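Local coordinates for ThermoDBP-single stranded DNA binding protein (Thermoproteus tenax, PDB 3TEK), which binds single-stranded DNA and probably takes the place of the canonical single-stranded DNA-binding protein in the Thermoproteales, at residues V13-I18 with R65-P70. Sequence-based numbering, arbitrary orientation.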
ATOM      1  N   VAL A  13       9.207   0.346  -3.706  1.00 64.34           N
ATOM      2  CA  VAL A  13       9.001  -0.475  -2.538  1.00 60.73           C
ATOM      3  C   VAL A  13      10.335  -0.711  -1.865  1.00 57.45           C
ATOM      4  O   VAL A  13      11.290  -1.107  -2.522  1.00 56.77           O
ATOM      5  CB  VAL A  13       8.395  -1.846  -2.897  1.00 59.51           C
ATOM      6  CG1 VAL A  13       8.091  -2.639  -1.614  1.00 58.20           C
ATOM      7  CG2 VAL A  13       7.134  -1.680  -3.727  1.00 57.68           C
ATOM      8  N   ARG A  14      10.406  -0.429  -0.567  1.00 54.87           N
ATOM      9  CA  ARG A  14      11.580  -0.770   0.238  1.00 56.14           C
ATOM     10  C   ARG A  14      11.121  -1.559   1.472  1.00 50.89           C
ATOM     11  O   ARG A  14      10.032  -1.323   1.969  1.00 46.98           O
ATOM     12  CB  ARG A  14      12.292   0.509   0.696  1.00 63.48           C
ATOM     13  CG  ARG A  14      12.786   1.434  -0.414  1.00 71.83           C
ATOM     14  CD  ARG A  14      13.235   2.800   0.159  1.00 81.60           C
ATOM     15  NE  ARG A  14      12.096   3.670   0.509  1.00 90.64           N
ATOM     16  CZ  ARG A  14      12.172   4.755   1.289  1.00 97.69           C
ATOM     17  NH1 ARG A  14      13.327   5.142   1.843  1.00102.08           N
ATOM     18  NH2 ARG A  14      11.071   5.455   1.536  1.00 98.57           N
ATOM     19  N   SER A  15      11.964  -2.471   1.962  1.00 48.20           N
ATOM     20  CA  SER A  15      11.646  -3.259   3.141  1.00 45.52           C
ATOM     21  C   SER A  15      12.843  -3.580   4.046  1.00 47.50           C
ATOM     22  O   SER A  15      14.009  -3.459   3.670  1.00 47.81           O
ATOM     23  CB  SER A  15      10.966  -4.554   2.722  1.00 44.84           C
ATOM     24  OG  SER A  15      11.832  -5.368   1.964  1.00 45.16           O
ATOM     25  N   GLU A  16      12.533  -3.981   5.264  1.00 48.15           N
ATOM     26  CA  GLU A  16      13.529  -4.547   6.168  1.00 48.90           C
ATOM     27  C   GLU A  16      12.841  -5.418   7.202  1.00 47.64           C
ATOM     28  O   GLU A  16      11.621  -5.336   7.404  1.00 45.93           O
ATOM     29  CB  GLU A  16      14.356  -3.456   6.853  1.00 53.46           C
ATOM     30  CG  GLU A  16      13.578  -2.476   7.719  1.00 54.56           C
ATOM     31  CD  GLU A  16      14.448  -1.308   8.144  1.00 60.23           C
ATOM     32  OE1 GLU A  16      15.321  -1.493   9.020  1.00 60.71           O
ATOM     33  OE2 GLU A  16      14.273  -0.208   7.579  1.00 62.27           O
ATOM     34  N   LEU A  17      13.631  -6.266   7.842  1.00 46.83           N
ATOM     35  CA  LEU A  17      13.090  -7.110   8.887  1.00 47.49           C
ATOM     36  C   LEU A  17      13.116  -6.383  10.226  1.00 46.45           C
ATOM     37  O   LEU A  17      13.955  -5.541  10.482  1.00 48.31           O
ATOM     38  CB  LEU A  17      13.846  -8.441   8.962  1.00 48.14           C
ATOM     39  CG  LEU A  17      13.553  -9.371   7.771  1.00 50.75           C
ATOM     40  CD1 LEU A  17      14.343 -10.669   7.859  1.00 51.48           C
ATOM     41  CD2 LEU A  17      12.067  -9.696   7.637  1.00 48.66           C
ATOM     42  N   ILE A  18      12.175  -6.732  11.076  1.00 45.90           N
ATOM     43  CA  ILE A  18      12.262  -6.357  12.453  1.00 46.91           C
ATOM     44  C   ILE A  18      11.943  -7.563  13.309  1.00 46.16           C
ATOM     45  O   ILE A  18      11.185  -8.442  12.913  1.00 47.69           O
ATOM     46  CB  ILE A  18      11.335  -5.182  12.774  1.00 50.71           C
ATOM     47  CG1 ILE A  18       9.897  -5.526  12.577  1.00 49.31           C
ATOM     48  CG2 ILE A  18      11.618  -3.954  11.827  1.00 51.20           C
ATOM     49  CD1 ILE A  18       9.049  -4.178  12.358  1.00 52.59           C
ATOM     50  N   ARG A  65      10.270 -11.836  -0.866  1.00 47.13           N
ATOM     51  CA  ARG A  65      11.414 -12.323  -1.623  1.00 53.35           C
ATOM     52  C   ARG A  65      12.711 -11.650  -1.202  1.00 54.52           C
ATOM     53  O   ARG A  65      13.715 -12.328  -1.029  1.00 50.04           O
ATOM     54  CB  ARG A  65      11.212 -12.094  -3.123  1.00 55.96           C
ATOM     55  CG  ARG A  65      10.163 -12.973  -3.720  1.00 60.37           C
ATOM     56  CD  ARG A  65      10.155 -12.906  -5.265  1.00 68.39           C
ATOM     57  NE  ARG A  65       8.778 -12.997  -5.757  1.00 73.82           N
ATOM     58  CZ  ARG A  65       8.035 -11.973  -6.184  1.00 76.40           C
ATOM     59  NH1 ARG A  65       8.537 -10.737  -6.248  1.00 76.46           N
ATOM     60  NH2 ARG A  65       6.787 -12.203  -6.587  1.00 78.92           N
ATOM     61  N   GLU A  66      12.676 -10.318  -1.069  1.00 54.89           N
ATOM     62  CA  GLU A  66      13.842  -9.527  -0.619  1.00 56.82           C
ATOM     63  C   GLU A  66      14.367 -10.043   0.707  1.00 56.27           C
ATOM     64  O   GLU A  66      15.549 -10.400   0.849  1.00 54.83           O
ATOM     65  CB  GLU A  66      13.455  -8.065  -0.421  1.00 61.84           C
ATOM     66  CG  GLU A  66      13.599  -7.206  -1.630  1.00 70.54           C
ATOM     67  CD  GLU A  66      15.034  -6.710  -1.805  1.00 77.72           C
ATOM     68  OE1 GLU A  66      15.613  -6.170  -0.823  1.00 79.81           O
ATOM     69  OE2 GLU A  66      15.571  -6.860  -2.926  1.00 81.16           O
ATOM     70  N   GLN A  67      13.467 -10.110   1.681  1.00 51.75           N
ATOM     71  CA  GLN A  67      13.877 -10.439   3.037  1.00 51.36           C
ATOM     72  C   GLN A  67      14.156 -11.925   3.322  1.00 49.70           C
ATOM     73  O   GLN A  67      15.055 -12.223   4.105  1.00 50.58           O
ATOM     74  CB  GLN A  67      12.868  -9.873   4.045  1.00 49.83           C
ATOM     75  CG  GLN A  67      12.775  -8.347   3.973  1.00 50.80           C
ATOM     76  CD  GLN A  67      14.137  -7.670   3.967  1.00 51.12           C
ATOM     77  OE1 GLN A  67      15.072  -8.105   4.649  1.00 51.92           O
ATOM     78  NE2 GLN A  67      14.252  -6.590   3.202  1.00 50.95           N
ATOM     79  N   PHE A  68      13.395 -12.831   2.720  1.00 47.68           N
ATOM     80  CA  PHE A  68      13.530 -14.273   3.014  1.00 50.20           C
ATOM     81  C   PHE A  68      14.049 -15.141   1.853  1.00 52.09           C
ATOM     82  O   PHE A  68      14.085 -16.361   1.980  1.00 52.02           O
ATOM     83  CB  PHE A  68      12.188 -14.841   3.459  1.00 47.49           C
ATOM     84  CG  PHE A  68      11.648 -14.192   4.685  1.00 48.35           C
ATOM     85  CD1 PHE A  68      12.188 -14.487   5.935  1.00 50.23           C
ATOM     86  CD2 PHE A  68      10.603 -13.289   4.593  1.00 46.51           C
ATOM     87  CE1 PHE A  68      11.698 -13.881   7.081  1.00 51.57           C
ATOM     88  CE2 PHE A  68      10.088 -12.669   5.729  1.00 48.77           C
ATOM     89  CZ  PHE A  68      10.634 -12.973   6.985  1.00 51.58           C
ATOM     90  N   GLY A  69      14.400 -14.516   0.729  1.00 51.70           N
ATOM     91  CA  GLY A  69      14.827 -15.230  -0.480  1.00 54.42           C
ATOM     92  C   GLY A  69      13.701 -15.974  -1.187  1.00 54.29           C
ATOM     93  O   GLY A  69      12.542 -15.624  -1.026  1.00 54.41           O
ATOM     94  N   PRO A  70      14.030 -17.035  -1.951  1.00 58.99           N
ATOM     95  CA  PRO A  70      12.992 -17.677  -2.766  1.00 60.55           C
ATOM     96  C   PRO A  70      11.857 -18.292  -1.948  1.00 58.90           C
ATOM     97  O   PRO A  70      10.726 -18.290  -2.421  1.00 55.75           O
ATOM     98  CB  PRO A  70      13.762 -18.759  -3.552  1.00 65.68           C
ATOM     99  CG  PRO A  70      14.962 -19.032  -2.751  1.00 66.60           C
ATOM    100  CD  PRO A  70      15.328 -17.717  -2.092  1.00 63.80           C
TER
HETATM  101  O   HOH W   1      14.302  -3.228   0.011  1.00 48.06           O
HETATM  102  O   HOH W   2      16.071  -6.414   6.981  1.00 47.76           O
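Q67, on the last turn of helix 52-68, reaches across to strand 13-20 between S15 and L17, and its bent chain carries most of the contact. CG lies anti to the carbonyl carbon and the chain bends at chi2, so the amide comes down beside the E16 backbone with its two ends turned to different neighbours. NE2 donates to S15 OG at 3.0 Å; the N-H points almost straight at the oxygen (167°), and OG lies only 9° out of the amide plane. S15 meets it by holding OG in the crowded position between its own N and carbonyl carbon (chi1 64°). Although S15 O is only 3.2 Å from Q67 NE2, the angle is too poor for a second bond. At the other end, Q67 OE1 accepts from a water that in turn receives the N-H of L17 at 2.6 Å, measured from L17 N to the water oxygen.

In this chain the strand is an outermost member of a four-stranded antiparallel sheet, hydrogen-bonded along its other side to 23-31. The two water-facing N-H groups, of S15 and L17, therefore belong to its outer edge; a second water joins S15 N to E66 OE1, weakly at the acid.

Nearer the Q67 backbone, at CB, the contact turns apolar. L17 and Q67 run past each other in opposite directions, bringing L17 CD2 to 3.7 Å from Q67 CB. The same methyl approaches F68 CZ at 3.6 Å, obliquely to the ring, while Q67 CB lies 4.1 Å above one ring face, displaced from the ring centre toward its edge atoms. Both L17 and F68 also touch V26 of the neighbouring strand, which ties the helix end to the sheet just before G69, with positive phi, leaves helical geometry.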